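Local coordinates for putative glyoxalase superfamily protein (Ralstonia eutropha, PDB 3IUZ) that probably acts as an iron(II)-dependent dioxygenase of the 2-oxoadipate dioxygenase/decarboxylase family, which would turn 2-oxoadipate into 2-hydroxyglutarate, at residues Leu178-Gln181 with Leu182-Asp185; Asp215-Thr218 with Leu219-Ser223; Met226-Ile229 with Ala230-Asn234. All coordinates share one frame; numbering follows the deposited sequence.

Contact 1: residues Leu178-Gln181 with Leu182-Asp185; sequences LLWQ and LDRD
Trp180 and Asp183 meet on the outer side of helix 173-185, where the carboxylate oxygen Asp183 OD2 lies 3.6 Å from Trp180 CZ3, at the edge of the indole. With OD2 near the ring plane and the two planes 61° apart, the acid meets the rim of the ring and does not stack on it. CG anti to the backbone N (chi1 169°) swings the Asp183 carboxylate out beside the indole, and Trp180 CZ3 lies forward along the helix toward it. A water ties the pair, donating to both Trp180 O and Asp183 OD2, each at 2.8 Å. Trp180 O is thus gripped twice, since Arg184 N also binds it at 3.0 Å. At the next position, the guanidinium of Arg184 lays a face over Gln181 CA. A side-on, two-nitrogen grip on Asp185 probably steadies the guanidinium: Arg184 NE meets Asp185 OD1 from above the carboxylate plane at 2.9 Å, nearly straight (176°), and Arg184 NH2 takes Asp185 OD2 at 3.0 Å. On the inner side Leu178 rests on Leu196, Leu179 on Pro109 and Leu110, and Leu182 on Leu196 and Ile45. Leucines inward and polar groups outward, over successive i to i+4 backbone bonds, mark an amphipathic surface alpha-helix.

Contact 2: residues Asp215-Thr218 with Leu219-Ser223; sequences DYET and LLRES
Successive i to i+4 bonds, Leu219 N to Asp215 O (2.9 Å), Leu220 N to Tyr216 O and Arg221 N to Glu217 O, carry helix 213-222 through this segment, and near its end Leu219 O accepts from both Glu222 N and Ser223 N. Tyr216 and Leu220 run alongside each other in the same direction, with methyl Leu220 CD2 3.7 Å from ring atom Tyr216 CE2. Arg221 folds back over the preceding turn: bent at chi2 (-149°), its chain brings one guanidinium face over Glu217 O, while Arg221 NH2 comes within 3.7 Å of Glu217 CB. The carboxylate of Glu217 stays beyond salt-bridge range, Glu217 OE1 being 4.3 Å from Arg221 NH2. Thr218 OG1, bonded to Ala214 O, also meets a water that Arg221 NH1 reaches only weakly. A second water donates to Thr218 O at 2.7 Å and to Glu222 OE2, which is also hydrogen-bonded to Ser153 OG. Leu219 packs against Phe156, Ala159 and Val160 of helix 154-164. Within the two segments Arg221 has no salt bridge, which suggests a loosely held arginine, whereas Asp215, salt-bridged to Arg162, and Leu219 tie the helix to helix 154-164.

Contact 3: residues Met226-Ile229 with Ala230-Asn234; sequences MAWI and ATEGN
Trp228 and Glu232, one turn apart on helix 224-232, form the main side-chain contact, a CH-pi interaction. Glu232 CB sits over the six-membered ring of Trp228, 3.6 Å from its centroid and 10° off the ring normal, and Glu232 CG lies over the same indole, 3.5 Å from Trp228 CE2. The acid's stem runs roughly perpendicular to the indole side chain. The indole reaches forward beneath the acid because its CG is anti to the backbone N (chi1 -172°), and a bend in Glu232 at chi2 (-52°) keeps both its methylenes on the ring while the carboxylate departs. Arg86 makes a cation-pi contact with the same indole.

Polar atoms are satisfied by neighbours: Trp228 NE1 by Gly300 O, and Glu232 OE2 by Thr231 OG1, which donates to its anti lone pair at 2.6 Å, and by a salt bridge to Arg284.

Among the backbone bonds, Trp228 O accepts twice, from Glu232 N at 2.8 Å and from Thr231 N at 3.0 Å, the latter from well above the carbonyl plane; the bond from Thr231 N to Ala227 O is weak. Gly233 N closes the last turn on Ile229 O at 2.7 Å, and Gly233 leaves the helix with positive phi, a conformation glycine adopts readily.

Apolar packing completes the contact with its surroundings. Selenomethionine Met226 lies on Phe156, Val160 and Phe147, Ile229 on Phe147 and Val88, and Ala230 on Val163.

The chemistry of this buried turn gives Glu232 a split role: its polar end is satisfied by the Thr231 hydroxyl and Arg284, while its aliphatic stem lies over one face of the tryptophan.

Overall arrangement
The three contacts follow in series along the chain and differ in depth: contact 3 is buried, its centre about 13 Å from the chain's centre, while contacts 1 and 2 are partly buried at about 22 and 23 Å. Contact 1 stands apart, its centre about 41 Å from that of contact 2 and 31 Å from that of contact 3. Contacts 2 and 3, on consecutive helices, touch: Tyr216 CE1 meets Thr231 CG2 at 3.5 Å. Ser223, at the N-cap of helix 224-232, bonds Met226 N through OG. None of the three contacts is identified as part of the iron site. Glycols, probably from crystallisation, lie beside Asp183 and Asp185 of contact 1 and Arg221 of contact 2.

Contact 1: residues Leu178-Gln181 with Leu182-Asp185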
loop_
_atom_site.group_PDB
_atom_site.type_symbol
_atom_site.label_atom_id
_atom_site.label_comp_id
_atom_site.label_asym_id
_atom_site.label_seq_id
_atom_site.Cartn_x
_atom_site.Cartn_y
_atom_site.Cartn_z
ATOM N N LEU A 178 -8.742 12.438 -15.055
ATOM C CA LEU A 178 -9.622 12.610 -13.881
ATOM C C LEU A 178 -8.831 13.115 -12.656
ATOM O O LEU A 178 -9.326 13.944 -11.883
ATOM C CB LEU A 178 -10.369 11.283 -13.563
ATOM C CG LEU A 178 -11.414 10.867 -14.631
ATOM C CD1 LEU A 178 -12.061 9.467 -14.338
ATOM C CD2 LEU A 178 -12.504 11.969 -14.737
ATOM N N LEU A 179 -7.612 12.602 -12.518
ATOM C CA LEU A 179 -6.688 13.026 -11.479
ATOM C C LEU A 179 -6.432 14.547 -11.491
ATOM O O LEU A 179 -6.504 15.219 -10.472
ATOM C CB LEU A 179 -5.377 12.284 -11.704
ATOM C CG LEU A 179 -4.517 11.989 -10.504
ATOM C CD1 LEU A 179 -5.412 11.537 -9.355
ATOM C CD2 LEU A 179 -3.437 10.932 -10.946
ATOM N N TRP A 180 -6.140 15.097 -12.675
ATOM C CA TRP A 180 -5.831 16.506 -12.811
ATOM C C TRP A 180 -7.060 17.422 -12.822
ATOM O O TRP A 180 -6.933 18.579 -12.390
ATOM C CB TRP A 180 -4.841 16.696 -13.985
ATOM C CG TRP A 180 -3.571 16.072 -13.564
ATOM C CD1 TRP A 180 -3.094 14.820 -13.880
ATOM C CD2 TRP A 180 -2.693 16.579 -12.553
ATOM N NE1 TRP A 180 -1.953 14.571 -13.180
ATOM C CE2 TRP A 180 -1.687 15.626 -12.357
ATOM C CE3 TRP A 180 -2.663 17.757 -11.798
ATOM C CZ2 TRP A 180 -0.652 15.811 -11.428
ATOM C CZ3 TRP A 180 -1.640 17.932 -10.872
ATOM C CH2 TRP A 180 -0.619 16.967 -10.739
ATOM N N GLN A 181 -8.240 16.927 -13.239
ATOM C CA GLN A 181 -9.512 17.631 -12.990
ATOM C C GLN A 181 -9.744 17.760 -11.475
ATOM O O GLN A 181 -10.179 18.810 -10.984
ATOM C CB GLN A 181 -10.715 16.892 -13.627
ATOM C CG GLN A 181 -10.621 16.995 -15.187
ATOM C CD GLN A 181 -11.747 16.334 -15.912
ATOM O OE1 GLN A 181 -12.722 15.871 -15.287
ATOM N NE2 GLN A 181 -11.622 16.273 -17.236
ATOM N N LEU A 182 -9.459 16.675 -10.759
ATOM C CA LEU A 182 -9.657 16.596 -9.319
ATOM C C LEU A 182 -8.719 17.580 -8.643
ATOM O O LEU A 182 -9.150 18.302 -7.768
ATOM C CB LEU A 182 -9.398 15.183 -8.792
ATOM C CG LEU A 182 -9.541 14.957 -7.280
ATOM C CD1 LEU A 182 -10.926 15.344 -6.760
ATOM C CD2 LEU A 182 -9.207 13.489 -6.930
ATOM N N ASP A 183 -7.459 17.576 -9.058
ATOM C CA ASP A 183 -6.488 18.524 -8.487
ATOM C C ASP A 183 -6.955 19.958 -8.713
ATOM O O ASP A 183 -6.865 20.784 -7.831
ATOM C CB ASP A 183 -5.091 18.312 -9.067
ATOM C CG ASP A 183 -4.166 19.443 -8.690
ATOM O OD1 ASP A 183 -3.655 19.424 -7.559
ATOM O OD2 ASP A 183 -3.986 20.360 -9.509
ATOM N N ARG A 184 -7.473 20.256 -9.903
ATOM C CA ARG A 184 -7.936 21.603 -10.189
ATOM C C ARG A 184 -9.150 22.016 -9.356
ATOM O O ARG A 184 -9.169 23.084 -8.773
ATOM C CB ARG A 184 -8.298 21.741 -11.647
ATOM C CG ARG A 184 -8.690 23.160 -12.042
ATOM C CD ARG A 184 -9.197 23.182 -13.487
ATOM N NE ARG A 184 -10.416 22.392 -13.585
ATOM C CZ ARG A 184 -10.755 21.587 -14.594
ATOM N NH1 ARG A 184 -9.951 21.373 -15.615
ATOM N NH2 ARG A 184 -11.926 20.940 -14.550
ATOM N N ASP A 185 -10.197 21.221 -9.382
ATOM C CA ASP A 185 -11.470 21.652 -8.769
ATOM C C ASP A 185 -11.629 21.232 -7.317
ATOM O O ASP A 185 -12.515 21.751 -6.628
ATOM C CB ASP A 185 -12.644 21.086 -9.539
ATOM C CG ASP A 185 -12.670 21.538 -10.984
ATOM O OD1 ASP A 185 -12.222 22.656 -11.270
ATOM O OD2 ASP A 185 -13.207 20.810 -11.823
HETATM O O HOH W 1 -4.805 20.347 -12.165
#

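Contact 2: residues Asp215-Thr218 with Leu219-Ser223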
loop_
_atom_site.group_PDB
_atom_site.type_symbol
_atom_site.label_atom_id
_atom_site.label_comp_id
_atom_site.label_asym_id
_atom_site.label_seq_id
_atom_site.Cartn_x
_atom_site.Cartn_y
_atom_site.Cartn_z
ATOM N N ASP A 215 16.745 -15.187 -12.357
ATOM C CA ASP A 215 16.976 -13.792 -11.991
ATOM C C ASP A 215 16.464 -13.521 -10.583
ATOM O O ASP A 215 17.129 -12.826 -9.797
ATOM C CB ASP A 215 16.305 -12.834 -13.004
ATOM C CG ASP A 215 16.992 -12.847 -14.330
ATOM O OD1 ASP A 215 18.184 -13.260 -14.371
ATOM O OD2 ASP A 215 16.349 -12.460 -15.312
ATOM N N TYR A 216 15.312 -14.117 -10.261
ATOM C CA TYR A 216 14.744 -14.035 -8.910
ATOM C C TYR A 216 15.771 -14.496 -7.896
ATOM O O TYR A 216 16.045 -13.808 -6.882
ATOM C CB TYR A 216 13.439 -14.855 -8.772
ATOM C CG TYR A 216 13.002 -15.018 -7.329
ATOM C CD1 TYR A 216 12.399 -13.959 -6.648
ATOM C CD2 TYR A 216 13.222 -16.216 -6.626
ATOM C CE1 TYR A 216 12.008 -14.085 -5.322
ATOM C CE2 TYR A 216 12.830 -16.351 -5.255
ATOM C CZ TYR A 216 12.224 -15.317 -4.610
ATOM O OH TYR A 216 11.854 -15.409 -3.262
ATOM N N GLU A 217 16.413 -15.616 -8.210
ATOM C CA GLU A 217 17.404 -16.202 -7.312
ATOM C C GLU A 217 18.660 -15.346 -7.228
ATOM O O GLU A 217 19.185 -15.129 -6.147
ATOM C CB GLU A 217 17.696 -17.660 -7.708
ATOM C CG GLU A 217 16.451 -18.536 -7.502
ATOM C CD GLU A 217 16.486 -19.897 -8.183
ATOM O OE1 GLU A 217 17.342 -20.146 -9.061
ATOM O OE2 GLU A 217 15.623 -20.721 -7.819
ATOM N N THR A 218 19.124 -14.816 -8.355
ATOM C CA THR A 218 20.258 -13.865 -8.327
ATOM C C THR A 218 19.978 -12.691 -7.404
ATOM O O THR A 218 20.841 -12.300 -6.581
ATOM C CB THR A 218 20.583 -13.338 -9.719
ATOM O OG1 THR A 218 21.056 -14.426 -10.528
ATOM C CG2 THR A 218 21.638 -12.214 -9.663
ATOM N N LEU A 219 18.771 -12.138 -7.506
ATOM C CA LEU A 219 18.398 -11.025 -6.628
ATOM C C LEU A 219 18.371 -11.485 -5.184
ATOM O O LEU A 219 18.870 -10.797 -4.268
ATOM C CB LEU A 219 17.045 -10.420 -7.043
ATOM C CG LEU A 219 16.918 -9.850 -8.500
ATOM C CD1 LEU A 219 15.462 -9.487 -8.820
ATOM C CD2 LEU A 219 17.837 -8.682 -8.758
ATOM N N LEU A 220 17.790 -12.650 -4.969
ATOM C CA LEU A 220 17.590 -13.100 -3.602
ATOM C C LEU A 220 18.898 -13.320 -2.848
ATOM O O LEU A 220 18.941 -13.126 -1.636
ATOM C CB LEU A 220 16.736 -14.350 -3.580
ATOM C CG LEU A 220 16.267 -14.903 -2.244
ATOM C CD1 LEU A 220 15.577 -13.851 -1.351
ATOM C CD2 LEU A 220 15.375 -16.139 -2.511
ATOM N N ARG A 221 19.955 -13.682 -3.553
ATOM C CA ARG A 221 21.245 -13.855 -2.910
ATOM C C ARG A 221 21.814 -12.561 -2.305
ATOM O O ARG A 221 22.618 -12.617 -1.379
ATOM C CB ARG A 221 22.238 -14.447 -3.882
ATOM C CG ARG A 221 21.723 -15.748 -4.479
ATOM C CD ARG A 221 22.771 -16.771 -4.847
ATOM N NE ARG A 221 22.058 -17.864 -5.513
ATOM C CZ ARG A 221 21.825 -17.925 -6.828
ATOM N NH1 ARG A 221 22.279 -16.983 -7.660
ATOM N NH2 ARG A 221 21.129 -18.950 -7.318
ATOM N N GLU A 222 21.431 -11.404 -2.820
ATOM C CA GLU A 222 21.970 -10.145 -2.304
ATOM C C GLU A 222 20.961 -9.263 -1.596
ATOM O O GLU A 222 21.337 -8.456 -0.759
ATOM C CB GLU A 222 22.698 -9.375 -3.397
ATOM C CG GLU A 222 23.699 -10.243 -4.169
ATOM C CD GLU A 222 24.381 -9.524 -5.268
ATOM O OE1 GLU A 222 24.727 -8.342 -5.078
ATOM O OE2 GLU A 222 24.590 -10.159 -6.340
ATOM N N SER A 223 19.684 -9.460 -1.885
ATOM C CA SER A 223 18.635 -8.605 -1.346
ATOM C C SER A 223 17.305 -9.339 -1.293
ATOM O O SER A 223 16.705 -9.568 -2.316
ATOM C CB SER A 223 18.434 -7.357 -2.258
ATOM O OG SER A 223 17.357 -6.575 -1.770
HETATM O O HOH W 2 23.523 -12.454 -6.633
HETATM O O HOH W 3 20.675 -17.446 -10.556
#

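Contact 3: residues Met226-Ile229 with Ala230-Asn234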
loop_
_atom_site.group_PDB
_atom_site.type_symbol
_atom_site.label_atom_id
_atom_site.label_comp_id
_atom_site.label_asym_id
_atom_site.label_seq_id
_atom_site.Cartn_x
_atom_site.Cartn_y
_atom_site.Cartn_z
HETATM N N MSE A 226 14.608 -6.732 -2.858
HETATM C CA MSE A 226 14.497 -6.651 -4.325
HETATM C C MSE A 226 13.920 -7.959 -4.883
HETATM O O MSE A 226 13.157 -7.933 -5.837
HETATM C CB MSE A 226 15.876 -6.348 -4.964
HETATM C CG MSE A 226 15.881 -6.184 -6.462
HETATM SE SE MSE A 226 14.646 -4.749 -7.141
HETATM C CE MSE A 226 13.710 -5.797 -8.459
ATOM N N ALA A 227 14.238 -9.110 -4.260
ATOM C CA ALA A 227 13.589 -10.359 -4.654
ATOM C C ALA A 227 12.052 -10.271 -4.498
ATOM O O ALA A 227 11.299 -10.669 -5.379
ATOM C CB ALA A 227 14.140 -11.568 -3.847
ATOM N N TRP A 228 11.608 -9.707 -3.385
ATOM C CA TRP A 228 10.175 -9.495 -3.124
ATOM C C TRP A 228 9.541 -8.596 -4.183
ATOM O O TRP A 228 8.504 -8.923 -4.785
ATOM C CB TRP A 228 9.993 -8.946 -1.696
ATOM C CG TRP A 228 8.630 -8.864 -1.274
ATOM C CD1 TRP A 228 7.959 -9.771 -0.471
ATOM C CD2 TRP A 228 7.704 -7.793 -1.528
ATOM N NE1 TRP A 228 6.690 -9.334 -0.256
ATOM C CE2 TRP A 228 6.506 -8.124 -0.884
ATOM C CE3 TRP A 228 7.784 -6.578 -2.244
ATOM C CZ2 TRP A 228 5.367 -7.305 -0.956
ATOM C CZ3 TRP A 228 6.685 -5.771 -2.319
ATOM C CH2 TRP A 228 5.478 -6.123 -1.685
ATOM N N ILE A 229 10.204 -7.495 -4.493
ATOM C CA ILE A 229 9.738 -6.603 -5.554
ATOM C C ILE A 229 9.621 -7.337 -6.880
ATOM O O ILE A 229 8.670 -7.157 -7.619
ATOM C CB ILE A 229 10.613 -5.342 -5.689
ATOM C CG1 ILE A 229 10.603 -4.554 -4.369
ATOM C CG2 ILE A 229 10.084 -4.502 -6.866
ATOM C CD1 ILE A 229 11.577 -3.367 -4.297
ATOM N N ALA A 230 10.572 -8.223 -7.158
ATOM C CA ALA A 230 10.505 -8.992 -8.374
ATOM C C ALA A 230 9.228 -9.803 -8.522
ATOM O O ALA A 230 8.733 -9.995 -9.637
ATOM C CB ALA A 230 11.768 -9.886 -8.518
ATOM N N THR A 231 8.670 -10.280 -7.411
ATOM C CA THR A 231 7.488 -11.122 -7.498
ATOM C C THR A 231 6.221 -10.298 -7.312
ATOM O O THR A 231 5.208 -10.596 -7.944
ATOM C CB THR A 231 7.511 -12.334 -6.488
ATOM O OG1 THR A 231 7.162 -11.884 -5.167
ATOM C CG2 THR A 231 8.863 -13.033 -6.465
ATOM N N GLU A 232 6.271 -9.292 -6.446
ATOM C CA GLU A 232 5.053 -8.518 -6.083
ATOM C C GLU A 232 4.932 -7.124 -6.731
ATOM O O GLU A 232 3.865 -6.509 -6.706
ATOM C CB GLU A 232 4.982 -8.303 -4.550
ATOM C CG GLU A 232 5.122 -9.567 -3.732
ATOM C CD GLU A 232 4.151 -10.625 -4.181
ATOM O OE1 GLU A 232 2.937 -10.417 -3.926
ATOM O OE2 GLU A 232 4.619 -11.616 -4.801
ATOM N N GLY A 233 6.017 -6.623 -7.306
ATOM C CA GLY A 233 6.020 -5.304 -7.944
ATOM C C GLY A 233 5.622 -4.191 -6.983
ATOM O O GLY A 233 6.146 -4.123 -5.853
ATOM N N ASN A 234 4.682 -3.350 -7.428
ATOM C CA ASN A 234 4.200 -2.230 -6.627
ATOM C C ASN A 234 2.963 -2.524 -5.790
ATOM O O ASN A 234 2.339 -1.594 -5.250
ATOM C CB ASN A 234 3.900 -1.037 -7.540
ATOM C CG ASN A 234 5.041 -0.701 -8.490
ATOM O OD1 ASN A 234 4.818 -0.561 -9.697
ATOM N ND2 ASN A 234 6.245 -0.529 -7.961
#